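Local structure of acyl-coenzyme A oxidase (Caenorhabditis elegans, 5K3H) at residues I146-Q151 with K195-A200. The protein catalyses the FAD-dependent first step of peroxisomal beta-oxidation, desaturating acyl-CoAs to (2E)-enoyl-CoAs and passing the electrons to oxygen to give hydrogen peroxide. Sequence-based numbering, arbitrary orientation.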
loop_
_atom_site.group_PDB
_atom_site.type_symbol
_atom_site.label_atom_id
_atom_site.label_comp_id
_atom_site.label_asym_id
_atom_site.label_seq_id
_atom_site.Cartn_x
_atom_site.Cartn_y
_atom_site.Cartn_z
ATOM N N ILE B 146 15.644 23.636 -19.069
ATOM C CA ILE B 146 14.916 22.720 -18.208
ATOM C C ILE B 146 15.745 22.545 -16.946
ATOM O O ILE B 146 16.914 22.138 -17.008
ATOM C CB ILE B 146 14.644 21.379 -18.902
ATOM C CG1 ILE B 146 13.821 21.604 -20.168
ATOM C CG2 ILE B 146 13.931 20.418 -17.969
ATOM C CD1 ILE B 146 13.585 20.352 -20.965
ATOM N N GLY B 147 15.140 22.854 -15.801
ATOM C CA GLY B 147 15.851 22.841 -14.547
ATOM C C GLY B 147 15.135 21.991 -13.516
ATOM O O GLY B 147 13.966 21.628 -13.659
ATOM N N THR B 148 15.885 21.666 -12.470
ATOM C CA THR B 148 15.368 20.971 -11.306
ATOM C C THR B 148 16.110 21.521 -10.092
ATOM O O THR B 148 16.927 22.440 -10.200
ATOM C CB THR B 148 15.516 19.447 -11.484
ATOM O OG1 THR B 148 14.972 18.753 -10.352
ATOM C CG2 THR B 148 16.984 19.065 -11.666
ATOM N N TYR B 149 15.816 20.954 -8.927
ATOM C CA TYR B 149 16.416 21.373 -7.669
ATOM C C TYR B 149 17.115 20.151 -7.084
ATOM O O TYR B 149 16.492 19.102 -6.904
ATOM C CB TYR B 149 15.333 21.918 -6.738
ATOM C CG TYR B 149 15.840 22.556 -5.474
ATOM C CD1 TYR B 149 16.195 23.888 -5.462
ATOM C CD2 TYR B 149 15.943 21.845 -4.293
ATOM C CE1 TYR B 149 16.655 24.501 -4.317
ATOM C CE2 TYR B 149 16.412 22.461 -3.129
ATOM C CZ TYR B 149 16.763 23.789 -3.161
ATOM O OH TYR B 149 17.229 24.425 -2.039
ATOM N N ALA B 150 18.411 20.261 -6.833
ATOM C CA ALA B 150 19.234 19.089 -6.518
ATOM C C ALA B 150 19.783 19.253 -5.114
ATOM O O ALA B 150 20.775 19.957 -4.907
ATOM C CB ALA B 150 20.355 18.912 -7.544
ATOM N N GLN B 151 19.124 18.618 -4.147
ATOM C CA GLN B 151 19.547 18.715 -2.753
ATOM C C GLN B 151 19.941 17.366 -2.171
ATOM O O GLN B 151 21.069 17.204 -1.685
ATOM C CB GLN B 151 18.434 19.371 -1.923
ATOM C CG GLN B 151 18.748 19.483 -0.459
ATOM C CD GLN B 151 17.626 20.163 0.289
ATOM O OE1 GLN B 151 17.062 19.612 1.242
ATOM N NE2 GLN B 151 17.295 21.386 -0.143
ATOM N N LYS B 195 17.944 12.853 -16.919
ATOM C CA LYS B 195 17.969 12.873 -18.376
ATOM C C LYS B 195 17.436 14.158 -19.009
ATOM O O LYS B 195 17.917 14.559 -20.074
ATOM C CB LYS B 195 17.165 11.683 -18.902
ATOM C CG LYS B 195 17.799 10.356 -18.593
ATOM C CD LYS B 195 19.168 10.303 -19.270
ATOM C CE LYS B 195 20.001 9.133 -18.803
ATOM N NZ LYS B 195 21.305 9.029 -19.531
ATOM N N SER B 196 16.479 14.828 -18.354
ATOM C CA SER B 196 15.725 15.931 -18.952
ATOM C C SER B 196 16.376 17.286 -18.718
ATOM O O SER B 196 16.426 18.117 -19.634
ATOM C CB SER B 196 14.297 15.986 -18.389
ATOM O OG SER B 196 13.570 14.793 -18.635
ATOM N N SER B 197 16.837 17.546 -17.498
ATOM C CA SER B 197 17.303 18.877 -17.150
ATOM C C SER B 197 18.677 19.166 -17.746
ATOM O O SER B 197 19.539 18.286 -17.823
ATOM C CB SER B 197 17.345 19.034 -15.629
ATOM O OG SER B 197 16.037 18.996 -15.092
ATOM N N ASN B 198 18.878 20.407 -18.176
ATOM C CA ASN B 198 20.216 20.866 -18.504
ATOM C C ASN B 198 20.771 21.859 -17.496
ATOM O O ASN B 198 21.964 22.164 -17.548
ATOM C CB ASN B 198 20.277 21.452 -19.930
ATOM C CG ASN B 198 19.110 22.369 -20.271
ATOM O OD1 ASN B 198 18.448 22.946 -19.408
ATOM N ND2 ASN B 198 18.848 22.490 -21.557
ATOM N N TYR B 199 19.950 22.340 -16.571
ATOM C CA TYR B 199 20.390 23.163 -15.453
ATOM C C TYR B 199 19.855 22.575 -14.152
ATOM O O TYR B 199 18.909 21.782 -14.154
ATOM C CB TYR B 199 19.925 24.622 -15.624
ATOM C CG TYR B 199 20.745 25.391 -16.644
ATOM C CD1 TYR B 199 20.619 25.126 -18.018
ATOM C CD2 TYR B 199 21.605 26.413 -16.247
ATOM C CE1 TYR B 199 21.369 25.815 -18.960
ATOM C CE2 TYR B 199 22.349 27.109 -17.176
ATOM C CZ TYR B 199 22.227 26.811 -18.536
ATOM O OH TYR B 199 22.962 27.517 -19.469
ATOM N N ALA B 200 20.485 22.947 -13.037
ATOM C CA ALA B 200 19.910 22.659 -11.726
ATOM C C ALA B 200 20.332 23.718 -10.722
ATOM O O ALA B 200 21.435 24.257 -10.794
ATOM C CB ALA B 200 20.329 21.276 -11.213
#
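The planar amide of N198 meets the backbone of I146, and its CG lies in the ring plane of Y199, at the edge of that ring. On the other strand the Y149 ring has NE2 of Q151 at its edge, likewise in plane. N198 CG sits between the backbone N and the carbonyl carbon (chi1 44°), which turns OD1 back to accept from I146 N at 2.9 Å, an almost straight bond (164°) whose donor is tilted from the carbonyl plane. I146 O in turn takes two donors, N198 N at 2.9 Å and Y199 N at 3.1 Å, the second being the straighter. One residue is thus gripped through both its N-H and its carbonyl where the two segments start to run together. An alanine in place of this asparagine would probably leave the I146 N-H without its acceptor and let I146 shift relative to the 195-200 segment. Farther along, T148 N reaches Y199 O only by a weak bond, while G147 CA makes a CA-H...O contact of 3.3 Å with Y199 O. T148 CG2 rests 3.6 Å from S197 OG and 4.0 Å from A200 CB; its OG1 bonds instead to the carbonyl of G191, and S197 OG to that of N192. G191 contributes, with Y149, A150 and Q151, to the FAD site shared between the subunits, so the contact includes three residues of that site and is tied to a fourth through the hydroxyl of T148. Strand 147-150 is flanked by helix 114-127, which Y149 and T148 touch, while strand 199-208 continues the beta domain, pairing on with strand 211-221.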